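Local coordinates for 190aa long hypothetical protein (Pyrococcus horikoshii, PDB 2DDZ) that is of unknown function, assembles as a hexamer and belongs to the DUF366 family, probably related to class II aminoacyl-tRNA synthetases, at residues E[5-9]-E[30-34]; E[16-22]-E[132-136]. Numbering follows the deposited sequence.

In the fold
Along the chain the four segments alternate: 5-9, then 16-22, then 30-34, and last 132-136 about 100 residues further on. Both interactions reach the same mixed sheet. Interaction 1 lies near the surface, at the edge strand 5-8, where the chain coming out of helix 25-30 crosses back before entering strand 36-45. Interaction 2 is buried, with the loop leading into that helix laid against strand 131-139. Their centres are 14 Å apart and their nearest atoms about 7 Å, so they do not touch. The two contacts flank helix 25-30, with 16-22 ahead of it and 30-34 behind it, and guanidine is bound beside F30.

Interaction 1: residues E[5-9]-E[30-34]; sequences ELLII and FGILG
This is an apolar surface contact between edge strand 5-8 and the loop that leaves helix 25-30 for strand 36-45. The two segments run almost exactly opposite, 174° apart, but too far apart to pair as strands: the closest CA atoms, of E5 and I32, are 7.2 Å from each other. Keep 5-8 extended, with the CA-to-CB bonds of E5, L7 and I9 toward the loop; L6 faces away, onto helix 161-184. After F30, turn the chain at G31 with positive phi (70/15), then extend it. I32 (mt) sets its CG2 3.4 Å from E5 CB and its CD1 3.4 Å from L7 CD2. L7 (tp) also holds CD2 4.1 Å from the F30 ring centroid, an off-centre CH-pi contact, while I9 CD1 comes 3.4 Å from F30 CZ. Backbone hydrogen bonds from 5-9 go instead to D35 and to L37 and V39 of the parallel strand 36-45. The arrangement is that of a beta-alpha-beta connection between parallel neighbouring strands, with F30 also lining the guanidine pocket.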
loop_
_atom_site.group_PDB
_atom_site.type_symbol
_atom_site.label_atom_id
_atom_site.label_comp_id
_atom_site.label_asym_id
_atom_site.label_seq_id
_atom_site.Cartn_x
_atom_site.Cartn_y
_atom_site.Cartn_z
ATOM N N GLU E 5 -15.792 17.517 -4.056
ATOM C CA GLU E 5 -17.258 17.730 -4.167
ATOM C C GLU E 5 -17.983 17.999 -2.847
ATOM O O GLU E 5 -17.695 17.360 -1.837
ATOM C CB GLU E 5 -17.924 16.509 -4.801
ATOM C CG GLU E 5 -17.781 16.371 -6.303
ATOM C CD GLU E 5 -18.755 17.243 -7.072
ATOM O OE1 GLU E 5 -19.967 17.227 -6.755
ATOM O OE2 GLU E 5 -18.307 17.936 -8.006
ATOM N N LEU E 6 -18.946 18.919 -2.881
ATOM C CA LEU E 6 -19.721 19.278 -1.700
ATOM C C LEU E 6 -21.217 19.362 -1.997
ATOM O O LEU E 6 -21.629 19.894 -3.024
ATOM C CB LEU E 6 -19.256 20.621 -1.136
ATOM C CG LEU E 6 -20.122 21.212 -0.012
ATOM C CD1 LEU E 6 -20.143 20.281 1.195
ATOM C CD2 LEU E 6 -19.569 22.559 0.389
ATOM N N LEU E 7 -22.023 18.826 -1.087
ATOM C CA LEU E 7 -23.470 18.846 -1.232
ATOM C C LEU E 7 -24.149 19.052 0.114
ATOM O O LEU E 7 -24.034 18.213 1.007
ATOM C CB LEU E 7 -23.982 17.539 -1.844
ATOM C CG LEU E 7 -25.518 17.424 -1.918
ATOM C CD1 LEU E 7 -26.063 18.519 -2.846
ATOM C CD2 LEU E 7 -25.937 16.037 -2.431
ATOM N N ILE E 8 -24.848 20.177 0.255
ATOM C CA ILE E 8 -25.585 20.476 1.476
ATOM C C ILE E 8 -27.059 20.291 1.130
ATOM O O ILE E 8 -27.577 21.001 0.278
ATOM C CB ILE E 8 -25.396 21.935 1.934
ATOM C CG1 ILE E 8 -23.916 22.314 1.983
ATOM C CG2 ILE E 8 -25.984 22.116 3.325
ATOM C CD1 ILE E 8 -23.115 21.504 2.964
ATOM N N ILE E 9 -27.728 19.338 1.773
ATOM C CA ILE E 9 -29.150 19.095 1.506
ATOM C C ILE E 9 -29.992 20.030 2.391
ATOM O O ILE E 9 -30.230 19.752 3.561
ATOM C CB ILE E 9 -29.504 17.618 1.771
ATOM C CG1 ILE E 9 -28.658 16.742 0.843
ATOM C CG2 ILE E 9 -30.999 17.368 1.527
ATOM C CD1 ILE E 9 -28.751 15.272 1.135
ATOM N N PHE E 30 -26.763 10.430 -4.546
ATOM C CA PHE E 30 -26.762 11.767 -5.125
ATOM C C PHE E 30 -25.978 11.902 -6.434
ATOM O O PHE E 30 -25.923 12.976 -7.019
ATOM C CB PHE E 30 -26.243 12.734 -4.070
ATOM C CG PHE E 30 -26.886 12.546 -2.718
ATOM C CD1 PHE E 30 -28.238 12.846 -2.525
ATOM C CD2 PHE E 30 -26.147 12.049 -1.640
ATOM C CE1 PHE E 30 -28.845 12.663 -1.282
ATOM C CE2 PHE E 30 -26.742 11.861 -0.392
ATOM C CZ PHE E 30 -28.097 12.168 -0.212
ATOM N N GLY E 31 -25.381 10.812 -6.899
ATOM C CA GLY E 31 -24.645 10.866 -8.151
ATOM C C GLY E 31 -23.350 11.658 -8.116
ATOM O O GLY E 31 -22.798 12.004 -9.161
ATOM N N ILE E 32 -22.864 11.945 -6.918
ATOM C CA ILE E 32 -21.625 12.691 -6.754
ATOM C C ILE E 32 -20.462 11.711 -6.818
ATOM O O ILE E 32 -20.305 10.861 -5.943
ATOM C CB ILE E 32 -21.610 13.417 -5.400
ATOM C CG1 ILE E 32 -22.792 14.379 -5.328
ATOM C CG2 ILE E 32 -20.306 14.175 -5.220
ATOM C CD1 ILE E 32 -23.079 14.894 -3.925
ATOM N N LEU E 33 -19.648 11.835 -7.859
ATOM C CA LEU E 33 -18.504 10.951 -8.062
ATOM C C LEU E 33 -17.222 11.425 -7.370
ATOM O O LEU E 33 -16.954 12.619 -7.297
ATOM C CB LEU E 33 -18.248 10.819 -9.558
ATOM C CG LEU E 33 -17.210 9.814 -10.044
ATOM C CD1 LEU E 33 -17.737 8.407 -9.877
ATOM C CD2 LEU E 33 -16.904 10.091 -11.509
ATOM N N GLY E 34 -16.442 10.482 -6.851
ATOM C CA GLY E 34 -15.181 10.824 -6.207
ATOM C C GLY E 34 -15.228 11.375 -4.795
ATOM O O GLY E 34 -16.222 11.232 -4.082
#

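Interaction 2: residues E[16-22]-E[132-136]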
loop_
_atom_site.group_PDB
_atom_site.type_symbol
_atom_site.label_atom_id
_atom_site.label_comp_id
_atom_site.label_asym_id
_atom_site.label_seq_id
_atom_site.Cartn_x
_atom_site.Cartn_y
_atom_site.Cartn_z
ATOM N N TYR E 16 -30.137 9.714 9.775
ATOM C CA TYR E 16 -28.937 8.887 9.818
ATOM C C TYR E 16 -29.171 7.641 10.670
ATOM O O TYR E 16 -29.346 7.735 11.884
ATOM C CB TYR E 16 -27.778 9.696 10.404
ATOM C CG TYR E 16 -26.471 8.940 10.476
ATOM C CD1 TYR E 16 -25.803 8.557 9.315
ATOM C CD2 TYR E 16 -25.906 8.601 11.709
ATOM C CE1 TYR E 16 -24.604 7.852 9.378
ATOM C CE2 TYR E 16 -24.711 7.900 11.785
ATOM C CZ TYR E 16 -24.066 7.528 10.616
ATOM O OH TYR E 16 -22.894 6.823 10.670
ATOM N N ASP E 17 -29.188 6.473 10.038
ATOM C CA ASP E 17 -29.371 5.235 10.783
ATOM C C ASP E 17 -28.061 4.436 10.731
ATOM O O ASP E 17 -28.024 3.236 11.044
ATOM C CB ASP E 17 -30.539 4.426 10.203
ATOM C CG ASP E 17 -30.258 3.883 8.815
ATOM O OD1 ASP E 17 -29.602 4.576 8.010
ATOM O OD2 ASP E 17 -30.715 2.760 8.522
ATOM N N GLY E 18 -26.992 5.138 10.350
ATOM C CA GLY E 18 -25.670 4.548 10.251
ATOM C C GLY E 18 -25.275 4.028 8.876
ATOM O O GLY E 18 -24.082 3.955 8.566
ATOM N N SER E 19 -26.254 3.678 8.042
ATOM C CA SER E 19 -25.957 3.123 6.720
ATOM C C SER E 19 -25.316 4.093 5.731
ATOM O O SER E 19 -24.861 3.683 4.664
ATOM C CB SER E 19 -27.220 2.499 6.093
ATOM O OG SER E 19 -28.196 3.483 5.786
ATOM N N ALA E 20 -25.267 5.373 6.072
ATOM C CA ALA E 20 -24.647 6.342 5.178
ATOM C C ALA E 20 -23.122 6.240 5.256
ATOM O O ALA E 20 -22.409 6.835 4.452
ATOM C CB ALA E 20 -25.106 7.751 5.528
ATOM N N ILE E 21 -22.633 5.467 6.222
ATOM C CA ILE E 21 -21.197 5.265 6.416
ATOM C C ILE E 21 -20.620 4.344 5.349
ATOM O O ILE E 21 -19.409 4.311 5.144
ATOM C CB ILE E 21 -20.896 4.637 7.796
ATOM C CG1 ILE E 21 -19.445 4.919 8.179
ATOM C CG2 ILE E 21 -21.174 3.129 7.763
ATOM C CD1 ILE E 21 -19.164 6.389 8.406
ATOM N N ARG E 22 -21.492 3.595 4.668
ATOM C CA ARG E 22 -21.053 2.669 3.607
ATOM C C ARG E 22 -20.397 3.339 2.402
ATOM O O ARG E 22 -20.667 4.502 2.076
ATOM C CB ARG E 22 -22.214 1.786 3.080
ATOM C CG ARG E 22 -22.846 0.927 4.192
ATOM C CD ARG E 22 -23.525 -0.255 3.621
ATOM N NE ARG E 22 -24.395 -0.976 4.499
ATOM C CZ ARG E 22 -24.910 -2.147 4.126
ATOM N NH1 ARG E 22 -25.666 -2.801 4.974
ATOM N NH2 ARG E 22 -24.678 -2.640 2.902
ATOM N N ILE E 132 -12.047 5.758 2.338
ATOM C CA ILE E 132 -12.067 6.208 3.723
ATOM C C ILE E 132 -13.462 6.790 3.924
ATOM O O ILE E 132 -13.949 7.548 3.078
ATOM C CB ILE E 132 -11.041 7.333 3.986
ATOM C CG1 ILE E 132 -9.630 6.754 4.132
ATOM C CG2 ILE E 132 -11.427 8.105 5.230
ATOM C CD1 ILE E 132 -9.123 6.097 2.879
ATOM N N LYS E 133 -14.096 6.437 5.039
ATOM C CA LYS E 133 -15.434 6.907 5.355
ATOM C C LYS E 133 -15.503 7.496 6.746
ATOM O O LYS E 133 -15.174 6.828 7.726
ATOM C CB LYS E 133 -16.444 5.760 5.243
ATOM C CG LYS E 133 -16.831 5.450 3.821
ATOM C CD LYS E 133 -17.412 6.690 3.151
ATOM C CE LYS E 133 -18.710 7.177 3.825
ATOM N NZ LYS E 133 -19.952 6.689 3.145
ATOM N N ILE E 134 -15.960 8.743 6.825
ATOM C CA ILE E 134 -16.071 9.463 8.094
ATOM C C ILE E 134 -17.452 10.058 8.369
ATOM O O ILE E 134 -18.086 10.610 7.480
ATOM C CB ILE E 134 -15.078 10.664 8.150
ATOM C CG1 ILE E 134 -13.638 10.198 7.958
ATOM C CG2 ILE E 134 -15.235 11.409 9.461
ATOM C CD1 ILE E 134 -13.374 8.838 8.516
ATOM N N HIS E 135 -17.913 9.956 9.607
ATOM C CA HIS E 135 -19.176 10.578 9.977
ATOM C C HIS E 135 -18.981 11.514 11.157
ATOM O O HIS E 135 -18.250 11.207 12.090
ATOM C CB HIS E 135 -20.261 9.562 10.366
ATOM C CG HIS E 135 -21.497 10.202 10.938
ATOM N ND1 HIS E 135 -21.725 10.311 12.293
ATOM C CD2 HIS E 135 -22.536 10.832 10.333
ATOM C CE1 HIS E 135 -22.847 10.979 12.499
ATOM N NE2 HIS E 135 -23.358 11.306 11.328
ATOM N N ILE E 136 -19.621 12.673 11.098
ATOM C CA ILE E 136 -19.571 13.616 12.203
ATOM C C ILE E 136 -21.015 14.020 12.412
ATOM O O ILE E 136 -21.744 14.235 11.448
ATOM C CB ILE E 136 -18.776 14.901 11.907
ATOM C CG1 ILE E 136 -17.290 14.598 11.721
ATOM C CG2 ILE E 136 -18.982 15.892 13.047
ATOM C CD1 ILE E 136 -16.982 14.006 10.376
#
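Here a loop with a short 3-10 turn, 19-21, packs on one face of a strand in the central mixed sheet of this DUF366 protein. Y16 comes first: its ring lies on that of H135 as an offset stack, planes at 1° and centroids 3.9 Å apart, with Y16 CZ 3.7 Å from H135 CD2. H70, on the adjacent strand 68-75, meets both rings and is hydrogen-bonded to H135 NE2, while Y16 OH bonds a glycerol, probably from the crystallisation liquor. D17 does not touch the strand; its OD1 takes a 2.8 Å hydrogen bond from S19 OG, and its OD2 forms a salt bridge with K47. At G18 phi is positive (94/-25), conditions under which a CB would crowd the preceding carbonyl, and G18 O then accepts I21 N at 3.1 Å as the 3-10 turn forms. A20 turns its carbonyl to the K133 ammonium. I21 CA lies 6.1 Å from K133 CA; the I21 side chain swings in, with CD1 3.9 Å from H135 CB and 4.2 Å from K133 CB. R22 points its CA-to-CB bond away and pairs NH1 with E50 OE2 in a salt bridge. The K133 side chain curls back to the end of the turn to gather these carbonyls: NZ donates to A20 O at 2.8 Å, weakly to I21 O at 3.2 Å, and to R22 O at 2.5 Å.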